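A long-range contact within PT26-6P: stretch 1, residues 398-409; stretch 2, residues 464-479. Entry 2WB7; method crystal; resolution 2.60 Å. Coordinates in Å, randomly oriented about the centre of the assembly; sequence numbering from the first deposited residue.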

# COMPACT_ATOMS: atom_id res chain seq x y z
N ASN A 398 39.93 18.17 3.74
CA ASN A 398 41.27 18.52 4.24
C ASN A 398 42.23 17.36 4.04
O ASN A 398 43.35 17.53 3.54
CB ASN A 398 41.27 18.87 5.73
CG ASN A 398 40.25 19.93 6.10
OD1 ASN A 398 40.04 20.92 5.40
ND2 ASN A 398 39.63 19.73 7.25
N LEU A 399 41.79 16.18 4.46
CA LEU A 399 42.61 14.99 4.42
C LEU A 399 43.11 14.74 3.00
O LEU A 399 44.30 14.54 2.78
CB LEU A 399 41.80 13.80 4.93
CG LEU A 399 42.47 12.67 5.71
CD1 LEU A 399 43.55 13.17 6.64
CD2 LEU A 399 41.41 11.90 6.49
N ILE A 400 42.20 14.79 2.03
CA ILE A 400 42.59 14.60 0.65
C ILE A 400 43.61 15.65 0.21
O ILE A 400 44.53 15.36 -0.54
CB ILE A 400 41.39 14.65 -0.31
CG1 ILE A 400 40.43 13.49 -0.02
CG2 ILE A 400 41.87 14.62 -1.77
CD1 ILE A 400 39.10 13.55 -0.77
N ASP A 401 43.44 16.87 0.70
CA ASP A 401 44.34 17.95 0.33
C ASP A 401 45.71 17.67 0.90
O ASP A 401 46.72 17.84 0.23
CB ASP A 401 43.78 19.28 0.80
CG ASP A 401 42.60 19.73 -0.05
OD1 ASP A 401 42.50 19.26 -1.21
OD2 ASP A 401 41.76 20.53 0.43
N LEU A 402 45.74 17.23 2.14
CA LEU A 402 46.97 16.77 2.72
C LEU A 402 47.63 15.73 1.81
O LEU A 402 48.81 15.80 1.52
CB LEU A 402 46.72 16.19 4.11
CG LEU A 402 46.17 17.19 5.11
CD1 LEU A 402 45.96 16.54 6.47
CD2 LEU A 402 47.14 18.34 5.22
N TYR A 403 46.86 14.75 1.35
CA TYR A 403 47.46 13.72 0.51
C TYR A 403 48.22 14.38 -0.64
O TYR A 403 49.38 14.05 -0.89
CB TYR A 403 46.42 12.73 -0.02
CG TYR A 403 47.01 11.64 -0.91
CD1 TYR A 403 47.47 10.44 -0.36
CD2 TYR A 403 47.12 11.82 -2.29
CE1 TYR A 403 48.01 9.44 -1.16
CE2 TYR A 403 47.66 10.82 -3.10
CZ TYR A 403 48.11 9.64 -2.52
OH TYR A 403 48.65 8.64 -3.31
N LYS A 404 47.57 15.30 -1.35
CA LYS A 404 48.23 15.98 -2.48
C LYS A 404 49.47 16.77 -2.07
O LYS A 404 50.48 16.73 -2.75
CB LYS A 404 47.25 16.90 -3.19
CG LYS A 404 46.14 16.18 -3.86
CD LYS A 404 45.06 17.17 -4.21
CE LYS A 404 43.96 16.54 -5.01
NZ LYS A 404 42.89 17.56 -5.23
N LYS A 405 49.38 17.50 -0.96
CA LYS A 405 50.51 18.23 -0.42
C LYS A 405 51.55 17.26 0.11
O LYS A 405 52.57 17.68 0.62
CB LYS A 405 50.04 19.12 0.72
CG LYS A 405 49.08 20.24 0.31
CD LYS A 405 48.59 21.06 1.53
CE LYS A 405 49.75 21.45 2.47
NZ LYS A 405 50.80 22.35 1.87
N LYS A 406 51.27 15.96 0.03
CA LYS A 406 52.21 14.94 0.48
C LYS A 406 52.51 14.98 1.98
O LYS A 406 53.52 14.46 2.42
CB LYS A 406 53.53 15.09 -0.25
CG LYS A 406 53.43 15.00 -1.74
CD LYS A 406 53.85 13.62 -2.21
CE LYS A 406 54.30 13.66 -3.66
NZ LYS A 406 55.47 14.58 -3.82
N ASP A 407 51.64 15.61 2.75
CA ASP A 407 51.92 15.79 4.17
C ASP A 407 51.52 14.57 5.00
O ASP A 407 50.50 14.58 5.67
CB ASP A 407 51.21 17.04 4.71
CG ASP A 407 51.72 17.46 6.08
OD1 ASP A 407 52.49 16.67 6.68
OD2 ASP A 407 51.33 18.56 6.56
N ARG A 408 52.35 13.53 4.97
CA ARG A 408 52.01 12.23 5.53
C ARG A 408 51.94 12.24 7.04
O ARG A 408 51.31 11.37 7.66
CB ARG A 408 53.03 11.18 5.09
CG ARG A 408 53.24 11.14 3.58
CD ARG A 408 51.93 10.90 2.85
NE ARG A 408 51.33 9.62 3.21
CZ ARG A 408 50.54 8.92 2.40
NH1 ARG A 408 50.26 9.37 1.18
NH2 ARG A 408 50.05 7.76 2.80
N GLU A 409 52.58 13.23 7.62
CA GLU A 409 52.60 13.33 9.06
C GLU A 409 51.27 13.89 9.55
O GLU A 409 50.79 13.55 10.63
CB GLU A 409 53.76 14.21 9.50
CG GLU A 409 53.84 14.39 11.00
CD GLU A 409 54.71 15.58 11.40
OE1 GLU A 409 55.25 15.56 12.53
OE2 GLU A 409 54.84 16.55 10.60
N LYS A 464 44.53 1.85 7.15
CA LYS A 464 45.10 1.55 5.85
C LYS A 464 45.17 2.80 4.97
O LYS A 464 46.12 3.00 4.20
CB LYS A 464 44.31 0.44 5.15
CG LYS A 464 44.17 -0.83 5.98
CD LYS A 464 43.79 -2.03 5.13
CE LYS A 464 43.33 -3.20 5.97
NZ LYS A 464 44.44 -3.61 6.88
N ALA A 465 44.16 3.65 5.10
CA ALA A 465 44.12 4.89 4.33
C ALA A 465 45.42 5.64 4.49
O ALA A 465 46.04 6.05 3.51
CB ALA A 465 42.96 5.76 4.77
N ALA A 466 45.86 5.80 5.73
CA ALA A 466 47.06 6.58 6.00
C ALA A 466 48.30 6.01 5.32
O ALA A 466 49.27 6.72 5.11
CB ALA A 466 47.29 6.74 7.48
N GLN A 467 48.27 4.74 4.94
CA GLN A 467 49.46 4.10 4.40
C GLN A 467 49.44 3.97 2.89
O GLN A 467 50.32 3.34 2.32
CB GLN A 467 49.65 2.72 5.01
CG GLN A 467 49.85 2.76 6.49
CD GLN A 467 49.49 1.44 7.14
OE1 GLN A 467 49.38 0.42 6.47
NE2 GLN A 467 49.30 1.46 8.45
N GLN A 468 48.45 4.55 2.24
CA GLN A 468 48.32 4.40 0.80
C GLN A 468 49.23 5.37 0.05
O GLN A 468 49.47 6.49 0.51
CB GLN A 468 46.87 4.60 0.36
CG GLN A 468 45.92 3.58 0.93
CD GLN A 468 46.41 2.18 0.72
OE1 GLN A 468 46.75 1.78 -0.40
NE2 GLN A 468 46.45 1.41 1.80
N ASP A 469 49.72 4.94 -1.10
CA ASP A 469 50.43 5.87 -1.95
C ASP A 469 49.85 5.83 -3.37
O ASP A 469 50.34 6.53 -4.26
CB ASP A 469 51.92 5.57 -1.96
CG ASP A 469 52.21 4.17 -2.38
OD1 ASP A 469 53.37 3.88 -2.76
OD2 ASP A 469 51.28 3.34 -2.35
N ASP A 470 48.84 4.99 -3.58
CA ASP A 470 48.01 5.17 -4.76
C ASP A 470 46.85 6.08 -4.39
O ASP A 470 46.24 5.93 -3.34
CB ASP A 470 47.44 3.88 -5.28
CG ASP A 470 46.51 4.12 -6.46
OD1 ASP A 470 47.03 4.50 -7.53
OD2 ASP A 470 45.27 3.97 -6.30
N TYR A 471 46.54 7.01 -5.28
CA TYR A 471 45.53 8.02 -5.00
C TYR A 471 44.12 7.45 -4.86
O TYR A 471 43.44 7.73 -3.87
CB TYR A 471 45.55 9.09 -6.09
CG TYR A 471 44.57 10.21 -5.86
CD1 TYR A 471 44.55 10.91 -4.66
CD2 TYR A 471 43.67 10.59 -6.86
CE1 TYR A 471 43.66 11.94 -4.46
CE2 TYR A 471 42.79 11.62 -6.67
CZ TYR A 471 42.78 12.30 -5.46
OH TYR A 471 41.89 13.32 -5.26
N GLN A 472 43.70 6.65 -5.83
CA GLN A 472 42.36 6.08 -5.78
C GLN A 472 42.23 5.19 -4.56
O GLN A 472 41.18 5.10 -3.94
CB GLN A 472 42.06 5.28 -7.04
CG GLN A 472 40.61 4.84 -7.11
CD GLN A 472 39.62 6.01 -7.19
OE1 GLN A 472 39.58 6.73 -8.18
NE2 GLN A 472 38.84 6.20 -6.15
N MSE A 473 43.32 4.53 -4.21
CA MSE A 473 43.28 3.62 -3.09
C MSE A 473 43.10 4.41 -1.79
O MSE A 473 42.51 3.94 -0.82
CB MSE A 473 44.56 2.79 -3.08
CG MSE A 473 44.32 1.37 -2.59
SE MSE A 473 43.00 0.48 -3.72
CE MSE A 473 41.79 -0.14 -2.34
N PHE A 474 43.61 5.63 -1.77
CA PHE A 474 43.49 6.46 -0.59
C PHE A 474 42.03 6.92 -0.51
O PHE A 474 41.39 6.85 0.54
CB PHE A 474 44.46 7.63 -0.70
CG PHE A 474 44.33 8.65 0.40
CD1 PHE A 474 44.76 8.36 1.67
CD2 PHE A 474 43.80 9.90 0.14
CE1 PHE A 474 44.66 9.31 2.68
CE2 PHE A 474 43.70 10.85 1.13
CZ PHE A 474 44.12 10.55 2.40
N LEU A 475 41.51 7.40 -1.64
CA LEU A 475 40.10 7.73 -1.74
C LEU A 475 39.23 6.54 -1.32
O LEU A 475 38.36 6.67 -0.46
CB LEU A 475 39.74 8.17 -3.16
CG LEU A 475 40.25 9.54 -3.59
CD1 LEU A 475 39.62 9.94 -4.92
CD2 LEU A 475 40.00 10.61 -2.51
N ASN A 476 39.50 5.37 -1.92
CA ASN A 476 38.66 4.21 -1.67
C ASN A 476 38.56 3.83 -0.20
O ASN A 476 37.48 3.53 0.28
CB ASN A 476 39.12 3.02 -2.48
CG ASN A 476 38.74 3.13 -3.92
OD1 ASN A 476 37.95 3.99 -4.30
ND2 ASN A 476 39.31 2.28 -4.76
N TYR A 477 39.68 3.87 0.50
CA TYR A 477 39.65 3.53 1.91
C TYR A 477 38.94 4.59 2.76
O TYR A 477 38.25 4.25 3.73
CB TYR A 477 41.07 3.31 2.44
CG TYR A 477 41.57 1.88 2.32
CD1 TYR A 477 40.97 0.86 3.05
CD2 TYR A 477 42.65 1.56 1.50
CE1 TYR A 477 41.41 -0.45 2.96
CE2 TYR A 477 43.11 0.26 1.41
CZ TYR A 477 42.49 -0.74 2.15
OH TYR A 477 42.93 -2.04 2.07
N LEU A 478 39.11 5.86 2.41
CA LEU A 478 38.38 6.92 3.10
C LEU A 478 36.89 6.72 2.87
O LEU A 478 36.08 6.80 3.80
CB LEU A 478 38.80 8.29 2.61
CG LEU A 478 40.17 8.77 3.08
CD1 LEU A 478 40.43 10.16 2.50
CD2 LEU A 478 40.24 8.75 4.60
N ASN A 479 36.52 6.41 1.64
CA ASN A 479 35.13 6.19 1.32
C ASN A 479 34.54 4.95 2.01
O ASN A 479 33.42 5.02 2.54
CB ASN A 479 34.92 6.16 -0.18
CG ASN A 479 33.48 6.34 -0.53
OD1 ASN A 479 32.86 5.47 -1.14
ND2 ASN A 479 32.91 7.46 -0.11

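The guanidinium group of Arg 408 closes one end of this contact by binding the carbonyls of a turn in the other stretch. Its NH2 donates to Ala 466 O and to Gln 468 O, each at 2.7 Å, and a weak bond runs from NH1 to Gln 468 O at 3.1 Å. Both acceptors lie at the edge of the guanidinium, near its plane, where the N-H groups point. The side chain reaches them with chi1, chi2 and chi3 all in m, a folded path that brings its end nearer although the CA-to-CB bond points sideways. The type I turn from Ala 465 to Gln 468 is held by Gln 468 N to Ala 465 O (3.1 Å), and Gln 468 turns its amide back onto its own stretch, NE2 donating to Lys 464 O at 2.9 Å.

Beyond this polar end, helices 398-404 and 471-479 run nearly antiparallel, at 160°, with their axes 11.2 Å apart at closest approach. The register follows from the direction: Ile 400 faces Leu 475 (CA to CA 7.7 Å), and Tyr 403 lies near Tyr 471 (CA to CA 8.2 Å).

Tyr 403 gives up the largest area to the other stretch. Its ring forms an offset stack with that of Phe 474, centroids 4.7 Å apart and planes at 20°. Tyr 471 meets it obliquely, with Tyr 403 CE2 and Tyr 471 CD1 3.5 Å apart. The chi1 of t carries the phenol across to the start of the second helix, where its OH lies 2.9 Å from Asp 469 O. That helix is capped by Asp 470, whose OD2 accepts from Met 473 N (2.9 Å), satisfying an amide that has no carbonyl from a preceding turn.

One turn earlier in the first helix, Ile 400 is a knob in a hole formed by Tyr 471, Phe 474, Leu 475 and Leu 478. Its CD1 touches Leu 475 CD2 at 3.5 Å, its CG1 lies 4.2 Å from Leu 478 CD1, and its CG2 meets the edge of the Tyr 471 ring, 4.2 Å from CE1. Leu 399 extends the apolar packing through CD2, 3.9 Å from Leu 478 CD2, and CG, 4.3 Å from Phe 474 CZ. Hydrocarbon and aromatic contacts thus join the helices, whereas the hydrogen bonds of Arg 408 gather at the turn. Together the two stretches bury 563 Å², both sides summed.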